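Gala protein type 1, 3 or 4 (Legionella pneumophila subsp. pneumophila, PDB 4XA9) is a leucine-rich-repeat protein that probably binds small GTPases and may activate their GTP hydrolysis. Local coordinates at residues L96-N101 with I118-L123. Numbering follows the deposited sequence.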
loop_
_atom_site.group_PDB
_atom_site.type_symbol
_atom_site.label_atom_id
_atom_site.label_comp_id
_atom_site.label_asym_id
_atom_site.label_seq_id
_atom_site.Cartn_x
_atom_site.Cartn_y
_atom_site.Cartn_z
ATOM N N LEU A 96 6.565 10.556 -12.890
ATOM C CA LEU A 96 7.278 10.645 -11.619
ATOM C C LEU A 96 6.539 9.956 -10.481
ATOM O O LEU A 96 5.338 10.162 -10.298
ATOM C CB LEU A 96 7.513 12.114 -11.254
ATOM C CG LEU A 96 8.141 12.449 -9.898
ATOM C CD1 LEU A 96 9.579 11.930 -9.806
ATOM C CD2 LEU A 96 8.107 13.958 -9.674
ATOM N N ASP A 97 7.267 9.146 -9.719
ATOM C CA ASP A 97 6.751 8.568 -8.486
ATOM C C ASP A 97 7.544 9.103 -7.295
ATOM O O ASP A 97 8.717 8.775 -7.129
ATOM C CB ASP A 97 6.815 7.037 -8.540
ATOM C CG ASP A 97 6.114 6.377 -7.366
ATOM O OD1 ASP A 97 5.792 7.081 -6.393
ATOM O OD2 ASP A 97 5.892 5.150 -7.410
ATOM N N VAL A 98 6.900 9.924 -6.470
ATOM C CA VAL A 98 7.531 10.444 -5.258
ATOM C C VAL A 98 6.763 10.002 -4.018
ATOM O O VAL A 98 6.819 10.665 -2.981
ATOM C CB VAL A 98 7.614 11.992 -5.253
ATOM C CG1 VAL A 98 8.641 12.482 -6.262
ATOM C CG2 VAL A 98 6.246 12.610 -5.525
ATOM N N SER A 99 6.039 8.892 -4.134
ATOM C CA SER A 99 5.232 8.385 -3.024
ATOM C C SER A 99 6.100 8.136 -1.789
ATOM O O SER A 99 7.278 7.808 -1.918
ATOM C CB SER A 99 4.510 7.101 -3.437
ATOM O OG SER A 99 3.718 7.315 -4.595
ATOM N N PHE A 100 5.520 8.314 -0.604
ATOM C CA PHE A 100 6.202 8.023 0.658
ATOM C C PHE A 100 7.528 8.769 0.801
ATOM O O PHE A 100 8.576 8.153 1.002
ATOM C CB PHE A 100 6.440 6.517 0.799
ATOM C CG PHE A 100 5.170 5.711 0.868
ATOM C CD1 PHE A 100 4.537 5.285 -0.292
ATOM C CD2 PHE A 100 4.604 5.392 2.094
ATOM C CE1 PHE A 100 3.354 4.545 -0.228
ATOM C CE2 PHE A 100 3.424 4.656 2.167
ATOM C CZ PHE A 100 2.800 4.233 1.003
ATOM N N ASN A 101 7.473 10.092 0.698
ATOM C CA ASN A 101 8.677 10.918 0.821
ATOM C C ASN A 101 8.468 12.146 1.699
ATOM O O ASN A 101 9.347 12.998 1.790
ATOM C CB ASN A 101 9.167 11.373 -0.558
ATOM C CG ASN A 101 10.208 10.451 -1.137
ATOM O OD1 ASN A 101 11.366 10.461 -0.710
ATOM N ND2 ASN A 101 9.819 9.669 -2.134
ATOM N N ILE A 118 3.469 14.665 -16.804
ATOM C CA ILE A 118 2.248 14.073 -17.336
ATOM C C ILE A 118 1.587 13.161 -16.299
ATOM O O ILE A 118 0.363 13.158 -16.146
ATOM C CB ILE A 118 2.525 13.254 -18.610
ATOM C CG1 ILE A 118 3.301 14.087 -19.630
ATOM C CG2 ILE A 118 1.224 12.774 -19.220
ATOM C CD1 ILE A 118 3.685 13.308 -20.878
ATOM N N THR A 119 2.405 12.386 -15.588
ATOM C CA THR A 119 1.906 11.438 -14.597
ATOM C C THR A 119 2.622 11.589 -13.262
ATOM O O THR A 119 3.851 11.617 -13.214
ATOM C CB THR A 119 2.068 9.989 -15.080
ATOM O OG1 THR A 119 1.253 9.772 -16.236
ATOM C CG2 THR A 119 1.674 9.009 -13.996
ATOM N N LEU A 120 1.853 11.685 -12.182
ATOM C CA LEU A 120 2.431 11.818 -10.850
ATOM C C LEU A 120 1.848 10.814 -9.860
ATOM O O LEU A 120 0.635 10.784 -9.616
ATOM C CB LEU A 120 2.232 13.240 -10.313
ATOM C CG LEU A 120 2.734 13.497 -8.886
ATOM C CD1 LEU A 120 4.245 13.317 -8.804
ATOM C CD2 LEU A 120 2.331 14.874 -8.386
ATOM N N TYR A 121 2.723 9.990 -9.296
ATOM C CA TYR A 121 2.359 9.127 -8.178
ATOM C C TYR A 121 2.901 9.776 -6.922
ATOM O O TYR A 121 4.104 10.042 -6.829
ATOM C CB TYR A 121 2.930 7.714 -8.336
ATOM C CG TYR A 121 2.550 7.029 -9.629
ATOM C CD1 TYR A 121 1.397 6.270 -9.720
ATOM C CD2 TYR A 121 3.350 7.148 -10.763
ATOM C CE1 TYR A 121 1.044 5.644 -10.896
ATOM C CE2 TYR A 121 3.008 6.523 -11.950
ATOM C CZ TYR A 121 1.853 5.773 -12.009
ATOM O OH TYR A 121 1.499 5.149 -13.182
ATOM N N ALA A 122 2.027 10.051 -5.961
ATOM C CA ALA A 122 2.457 10.747 -4.757
ATOM C C ALA A 122 1.695 10.237 -3.550
ATOM O O ALA A 122 1.253 11.021 -2.711
ATOM C CB ALA A 122 2.267 12.265 -4.911
ATOM N N LEU A 123 1.540 8.921 -3.477
ATOM C CA LEU A 123 0.834 8.284 -2.371
ATOM C C LEU A 123 1.516 8.620 -1.056
ATOM O O LEU A 123 2.744 8.732 -1.003
ATOM C CB LEU A 123 0.791 6.762 -2.550
ATOM C CG LEU A 123 -0.043 6.128 -3.664
ATOM C CD1 LEU A 123 0.577 6.382 -5.035
ATOM C CD2 LEU A 123 -0.169 4.630 -3.421
#
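The hydroxyl of S99 joins the two segments: its OG accepts the backbone N-H of L123 at 2.9 Å (N to OG), a bent bond of 137°, and donates to OD1 of D97. OD1 also takes the backbone N-H of S99, forming an Asx turn, so one carboxylate oxygen holds both the turn and the hydroxyl that reaches segment 118-123. CG of D97 stands anti to its backbone N (chi1 -172°), which puts CG 3.6 Å from CB of Y121. OD1 of D97 lies 3.5 Å from the same CB of Y121. The other oxygen, OD2, is hydrogen-bonded to a polar side chain of another protein's chain.

Four backbone bonds complete the pairing. L96 N donates to T119 O, and Y121 N returns to L96 O in a nearly straight bond of 2.8 Å. V98 N then meets Y121 O, and beyond the strands F100 N reaches L123 O, continuing the parallel alignment into the turns. On the concave side D97 and Y121 cross at about a right angle, CD2 of the tyrosine ring lying 3.6 Å from L96 O. On the opposite face, toward helix 104-113, L96 and L120 lie side by side, pointing the same way, their methyls CD2 and CD1 meeting at 4.0 Å, while CG2 of V98 bridges CD1 of L120 and CB of A122. At the far end CE1 of F100 packs against CB of L123.

This is the repeat-to-repeat joint of a leucine-rich-repeat solenoid, exemplified by one beta-alpha-beta unit: strand 95-97, helix 104-113, strand 119-121. L111 of that helix packs beneath L96, V98 and L120, N125 ND2 bonds V98 O, and strands 71-73 and 142-144 extend the parallel sheet to either side.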